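Hypothetical protein yfcE (Escherichia coli, PDB 1SU1) belongs to the calcineurin-like phosphoesterase superfamily and holds zinc ions at two neighbouring metal sites, its precise function being unassigned. Local coordinates at residues K79-E82 with R83-V87; C98-E101 with V102-M105. One frame throughout, in Å; residues are numbered along the deposited sequence.

In the fold
Contact 1 lies on helix 77-85 and contact 2 at the start of helix 101-106. They follow each other along the chain, with strand 91-93 between them. Their centres are 14 Å apart and their nearest atoms about 6 Å, so they do not touch. They are still joined through common neighbours. Leu63 packs against Val80, Val81 and Asp103, and Asn85 reaches the end of helix 101-106. Contact 2 is the one near the metals. The side chain of Cys98 is about 5 Å from a zinc ion and about 4 Å from a sulfate ion. In contact 1 the side chain of Val80 is about 14 Å from a zinc ion.

Contact 1. Residues K79-E82 with R83-V87; sequences KVVE and RLNEV. Unlike the reference sequence in segment 79-82: Val81 (reference Ala).
Val80 and Leu84 run alongside each other on the buried flank of the helix, their side chains heading in one direction. Val80 CG1 meets Leu84 CD1 at 3.6 Å. With chi1 at 170°, Val80 CG1 stands anti to the backbone N, on the side of its own carbonyl carbon, which turns that methyl toward Leu84, one turn on. Val81 and Asn85 form a second parallel pair. Here Val81 CG1 comes within 3.6 Å of Asn85 ND2. The Asn85 amide is gripped at both ends: its OD1 accepts from His108 N and its ND2 donates to Leu106 O, which should fix its rotation. This is helix 77-85 of the beta-alpha-beta unit 55-58, 77-85, 91-93. Three backbone bonds carry it across the contact, the shortest being Leu84 N to Val80 O at 2.9 Å. Near helix 38-51 the Lys79 chain passes slantwise by the Arg83 guanidinium. Lys79 NZ lies 3.2 Å from Arg83 NH1, a pairing of like charges whose exact placing is doubtful. Each also has an acid partner, which probably eases the repulsion. Lys79 NZ makes a salt bridge with Glu82 OE1 at 3.1 Å, meeting the oxygen from above the carboxylate plane (42° out). Arg83 turns its NH2 to Glu42 of helix 38-51, with which it forms a salt bridge. Val80 and Arg83 also rest on that helix, against Thr41 and Leu45.

Contact 2. Residues C98-E101 with V102-M105; sequences CDSE and VDQM
Asp103 folds back over the helix start, and its OD2 takes the backbone N-H of Ser100 at 3.0 Å. The bond is nearly straight, 166° at the hydrogen, and comes from above the carboxylate plane. Ser100 is the N-cap and Asp103 the third helical residue, so this is the N3 half of a capping box. Packing is tight here: Val102 CG1, set between its backbone N and carbonyl carbon (chi1 63°), presses on Ser100 OG at 3.1 Å. Two waters join the loop to Asp103. One has Cys98 O, Ser100 OG and Asp103 OD2 in reach and, with its other neighbours, more acceptors than protons. The other donates to Asp99 OD1 at 2.6 Å and to Asp103 OD2 at 2.7 Å. Met105 is the loose side: it is exposed, and beyond CB its chain runs off from the helix start. The Glu101 carboxylate is fixed at the subunit interface by Arg95 and His131 of the second subunit. Asp99 binds the backbone N of Val62 and of the zinc ligand Asp61, which makes it a second-shell residue. Asp99 OD1 and Asp103 OD2 are 4.3 Å apart. The shared water, the backbone N-H groups and the helix N-terminus probably stabilise this paired negative charge.

Contact 1. Residues K79-E82 with R83-V87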
ATOM      1  N   LYS A  79       3.351  26.036   9.093  1.00 26.81           N
ATOM      2  CA  LYS A  79       3.549  26.362  10.503  1.00 25.83           C
ATOM      3  C   LYS A  79       3.077  25.239  11.420  1.00 19.78           C
ATOM      4  O   LYS A  79       3.708  24.961  12.434  1.00 16.97           O
ATOM      5  CB  LYS A  79       2.838  27.676  10.863  1.00 29.88           C
ATOM      6  CG  LYS A  79       3.277  28.265  12.197  1.00 35.38           C
ATOM      7  CD  LYS A  79       4.755  28.644  12.185  1.00 41.18           C
ATOM      8  CE  LYS A  79       5.194  29.223  13.530  1.00 42.58           C
ATOM      9  NZ  LYS A  79       6.633  29.624  13.537  1.00 47.67           N
ATOM     10  N   VAL A  80       1.968  24.591  11.080  1.00 19.68           N
ATOM     11  CA  VAL A  80       1.493  23.483  11.918  1.00 20.16           C
ATOM     12  C   VAL A  80       2.596  22.426  12.071  1.00 21.04           C
ATOM     13  O   VAL A  80       2.753  21.826  13.147  1.00 21.30           O
ATOM     14  CB  VAL A  80       0.236  22.806  11.333  1.00 20.06           C
ATOM     15  CG1 VAL A  80      -0.065  21.525  12.088  1.00 23.79           C
ATOM     16  CG2 VAL A  80      -0.957  23.747  11.433  1.00 20.11           C
ATOM     17  N   VAL A  81       3.380  22.234  11.007  1.00 19.08           N
ATOM     18  CA  VAL A  81       4.472  21.262  11.016  1.00 21.30           C
ATOM     19  C   VAL A  81       5.522  21.584  12.080  1.00 21.56           C
ATOM     20  O   VAL A  81       5.895  20.718  12.880  1.00 20.89           O
ATOM     21  CB  VAL A  81       5.170  21.195   9.627  1.00 20.48           C
ATOM     22  CG1 VAL A  81       6.421  20.344   9.707  1.00 21.05           C
ATOM     23  CG2 VAL A  81       4.214  20.637   8.600  1.00 17.87           C
ATOM     24  N   GLU A  82       6.017  22.819  12.066  1.00 22.11           N
ATOM     25  CA  GLU A  82       7.017  23.267  13.036  1.00 24.69           C
ATOM     26  C   GLU A  82       6.517  23.039  14.460  1.00 22.01           C
ATOM     27  O   GLU A  82       7.259  22.568  15.325  1.00 22.50           O
ATOM     28  CB  GLU A  82       7.310  24.767  12.869  1.00 29.50           C
ATOM     29  CG  GLU A  82       8.337  25.129  11.819  1.00 40.98           C
ATOM     30  CD  GLU A  82       8.429  26.643  11.599  1.00 48.72           C
ATOM     31  OE1 GLU A  82       8.506  27.389  12.606  1.00 47.48           O
ATOM     32  OE2 GLU A  82       8.431  27.085  10.423  1.00 50.04           O
ATOM     33  N   ARG A  83       5.254  23.382  14.695  1.00 19.96           N
ATOM     34  CA  ARG A  83       4.661  23.241  16.021  1.00 21.43           C
ATOM     35  C   ARG A  83       4.470  21.791  16.473  1.00 21.74           C
ATOM     36  O   ARG A  83       4.770  21.450  17.622  1.00 16.86           O
ATOM     37  CB  ARG A  83       3.330  23.995  16.070  1.00 25.62           C
ATOM     38  CG  ARG A  83       3.478  25.531  16.046  1.00 32.88           C
ATOM     39  CD  ARG A  83       4.145  26.053  17.324  1.00 39.91           C
ATOM     40  NE  ARG A  83       3.847  27.462  17.578  1.00 49.02           N
ATOM     41  CZ  ARG A  83       4.532  28.488  17.077  1.00 51.33           C
ATOM     42  NH1 ARG A  83       5.574  28.275  16.286  1.00 55.40           N
ATOM     43  NH2 ARG A  83       4.171  29.732  17.364  1.00 52.37           N
ATOM     44  N   LEU A  84       3.982  20.922  15.587  1.00 21.93           N
ATOM     45  CA  LEU A  84       3.808  19.527  15.987  1.00 20.27           C
ATOM     46  C   LEU A  84       5.156  18.848  16.245  1.00 18.69           C
ATOM     47  O   LEU A  84       5.267  18.001  17.128  1.00 19.16           O
ATOM     48  CB  LEU A  84       3.010  18.751  14.931  1.00 21.60           C
ATOM     49  CG  LEU A  84       1.530  19.137  14.814  1.00 21.26           C
ATOM     50  CD1 LEU A  84       0.881  18.386  13.672  1.00 23.49           C
ATOM     51  CD2 LEU A  84       0.817  18.835  16.132  1.00 21.85           C
ATOM     52  N   ASN A  85       6.191  19.243  15.511  1.00 18.50           N
ATOM     53  CA  ASN A  85       7.503  18.633  15.709  1.00 20.17           C
ATOM     54  C   ASN A  85       8.170  18.935  17.045  1.00 24.56           C
ATOM     55  O   ASN A  85       9.075  18.205  17.472  1.00 22.80           O
ATOM     56  CB  ASN A  85       8.448  19.002  14.557  1.00 20.60           C
ATOM     57  CG  ASN A  85       8.152  18.191  13.290  1.00 23.86           C
ATOM     58  OD1 ASN A  85       7.592  17.094  13.367  1.00 18.09           O
ATOM     59  ND2 ASN A  85       8.526  18.724  12.133  1.00 18.82           N
ATOM     60  N   GLU A  86       7.735  20.002  17.715  1.00 25.33           N
ATOM     61  CA  GLU A  86       8.320  20.342  19.014  1.00 25.77           C
ATOM     62  C   GLU A  86       8.008  19.243  20.030  1.00 24.13           C
ATOM     63  O   GLU A  86       8.734  19.069  21.010  1.00 25.82           O
ATOM     64  CB  GLU A  86       7.795  21.700  19.509  1.00 28.82           C
ATOM     65  CG  GLU A  86       8.421  22.900  18.786  1.00 33.17           C
ATOM     66  CD  GLU A  86       7.688  24.223  19.037  1.00 42.03           C
ATOM     67  OE1 GLU A  86       8.086  25.241  18.427  1.00 42.97           O
ATOM     68  OE2 GLU A  86       6.721  24.253  19.832  1.00 42.46           O
ATOM     69  N   VAL A  87       6.946  18.483  19.785  1.00 21.64           N
ATOM     70  CA  VAL A  87       6.574  17.416  20.708  1.00 24.36           C
ATOM     71  C   VAL A  87       6.556  16.020  20.035  1.00 23.56           C
ATOM     72  O   VAL A  87       5.913  15.082  20.517  1.00 20.34           O
ATOM     73  CB  VAL A  87       5.191  17.747  21.363  1.00 26.30           C
ATOM     74  CG1 VAL A  87       4.058  17.548  20.367  1.00 27.93           C
ATOM     75  CG2 VAL A  87       4.993  16.917  22.611  1.00 33.80           C
TER

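Contact 2. Residues C98-E101 with V102-M105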
ATOM      1  N   CYS A  98      -6.545  11.837   4.061  1.00 19.94           N
ATOM      2  CA  CYS A  98      -6.003  13.055   3.465  1.00 17.30           C
ATOM      3  C   CYS A  98      -4.501  13.205   3.657  1.00 16.78           C
ATOM      4  O   CYS A  98      -3.889  14.115   3.084  1.00 18.60           O
ATOM      5  CB  CYS A  98      -6.712  14.300   4.025  1.00 20.97           C
ATOM      6  SG  CYS A  98      -8.481  14.421   3.693  1.00 22.58           S
ATOM      7  N   ASP A  99      -3.892  12.327   4.450  1.00 16.44           N
ATOM      8  CA  ASP A  99      -2.447  12.419   4.660  1.00 19.11           C
ATOM      9  C   ASP A  99      -1.680  11.757   3.509  1.00 22.88           C
ATOM     10  O   ASP A  99      -2.093  10.716   3.004  1.00 24.42           O
ATOM     11  CB  ASP A  99      -2.062  11.768   5.991  1.00 18.38           C
ATOM     12  CG  ASP A  99      -2.756  12.428   7.190  1.00 26.50           C
ATOM     13  OD1 ASP A  99      -3.016  13.654   7.131  1.00 20.76           O
ATOM     14  OD2 ASP A  99      -3.027  11.728   8.192  1.00 23.92           O
ATOM     15  N   SER A 100      -0.572  12.369   3.095  1.00 23.18           N
ATOM     16  CA  SER A 100       0.247  11.831   2.013  1.00 24.28           C
ATOM     17  C   SER A 100       1.681  11.688   2.495  1.00 22.80           C
ATOM     18  O   SER A 100       1.974  11.980   3.651  1.00 24.18           O
ATOM     19  CB  SER A 100       0.185  12.749   0.783  1.00 25.75           C
ATOM     20  OG  SER A 100       0.700  14.036   1.075  1.00 31.64           O
ATOM     21  N   GLU A 101       2.581  11.250   1.619  1.00 19.08           N
ATOM     22  CA  GLU A 101       3.969  11.070   2.031  1.00 19.68           C
ATOM     23  C   GLU A 101       4.762  12.373   2.190  1.00 18.58           C
ATOM     24  O   GLU A 101       5.768  12.405   2.898  1.00 18.01           O
ATOM     25  CB  GLU A 101       4.694  10.070   1.094  1.00 22.28           C
ATOM     26  CG  GLU A 101       4.508  10.268  -0.396  1.00 28.63           C
ATOM     27  CD  GLU A 101       4.427   8.932  -1.176  1.00 30.43           C
ATOM     28  OE1 GLU A 101       5.090   7.945  -0.789  1.00 26.14           O
ATOM     29  OE2 GLU A 101       3.706   8.882  -2.190  1.00 24.84           O
ATOM     30  N   VAL A 102       4.332  13.448   1.535  1.00 18.47           N
ATOM     31  CA  VAL A 102       5.035  14.719   1.705  1.00 20.73           C
ATOM     32  C   VAL A 102       4.828  15.134   3.171  1.00 20.63           C
ATOM     33  O   VAL A 102       5.708  15.724   3.791  1.00 19.62           O
ATOM     34  CB  VAL A 102       4.486  15.835   0.770  1.00 21.17           C
ATOM     35  CG1 VAL A 102       3.032  16.139   1.103  1.00 19.68           C
ATOM     36  CG2 VAL A 102       5.346  17.088   0.903  1.00 20.68           C
ATOM     37  N   ASP A 103       3.670  14.776   3.723  1.00 20.39           N
ATOM     38  CA  ASP A 103       3.359  15.092   5.113  1.00 22.61           C
ATOM     39  C   ASP A 103       4.268  14.294   6.032  1.00 23.35           C
ATOM     40  O   ASP A 103       4.716  14.799   7.072  1.00 20.93           O
ATOM     41  CB  ASP A 103       1.896  14.772   5.438  1.00 17.29           C
ATOM     42  CG  ASP A 103       0.928  15.577   4.592  1.00 24.22           C
ATOM     43  OD1 ASP A 103       1.265  16.741   4.247  1.00 20.89           O
ATOM     44  OD2 ASP A 103      -0.172  15.057   4.274  1.00 19.76           O
ATOM     45  N   GLN A 104       4.547  13.049   5.648  1.00 22.67           N
ATOM     46  CA  GLN A 104       5.416  12.213   6.462  1.00 18.92           C
ATOM     47  C   GLN A 104       6.838  12.734   6.414  1.00 17.65           C
ATOM     48  O   GLN A 104       7.550  12.651   7.410  1.00 16.46           O
ATOM     49  CB  GLN A 104       5.391  10.748   5.993  1.00 22.59           C
ATOM     50  CG  GLN A 104       6.408   9.870   6.711  1.00 18.71           C
ATOM     51  CD  GLN A 104       6.157   9.795   8.220  1.00 25.98           C
ATOM     52  OE1 GLN A 104       5.413   8.931   8.698  1.00 19.60           O
ATOM     53  NE2 GLN A 104       6.771  10.716   8.975  1.00 21.76           N
ATOM     54  N   MET A 105       7.266  13.255   5.264  1.00 18.58           N
ATOM     55  CA  MET A 105       8.633  13.770   5.174  1.00 24.74           C
ATOM     56  C   MET A 105       8.803  15.082   5.973  1.00 24.98           C
ATOM     57  O   MET A 105       9.934  15.437   6.326  1.00 23.88           O
ATOM     58  CB  MET A 105       9.056  13.976   3.713  1.00 28.75           C
ATOM     59  CG  MET A 105      10.554  13.946   3.466  1.00 45.11           C
ATOM     60  SD  MET A 105      11.095  15.106   2.188  1.00 55.73           S
ATOM     61  CE  MET A 105      12.844  15.220   2.552  1.00 56.24           C
TER
HETATM   62  O   HOH W   1      -1.698  15.232   1.730  1.00 20.51           O
HETATM   63  O   HOH W   2      -2.219  15.750   5.899  1.00 14.62           O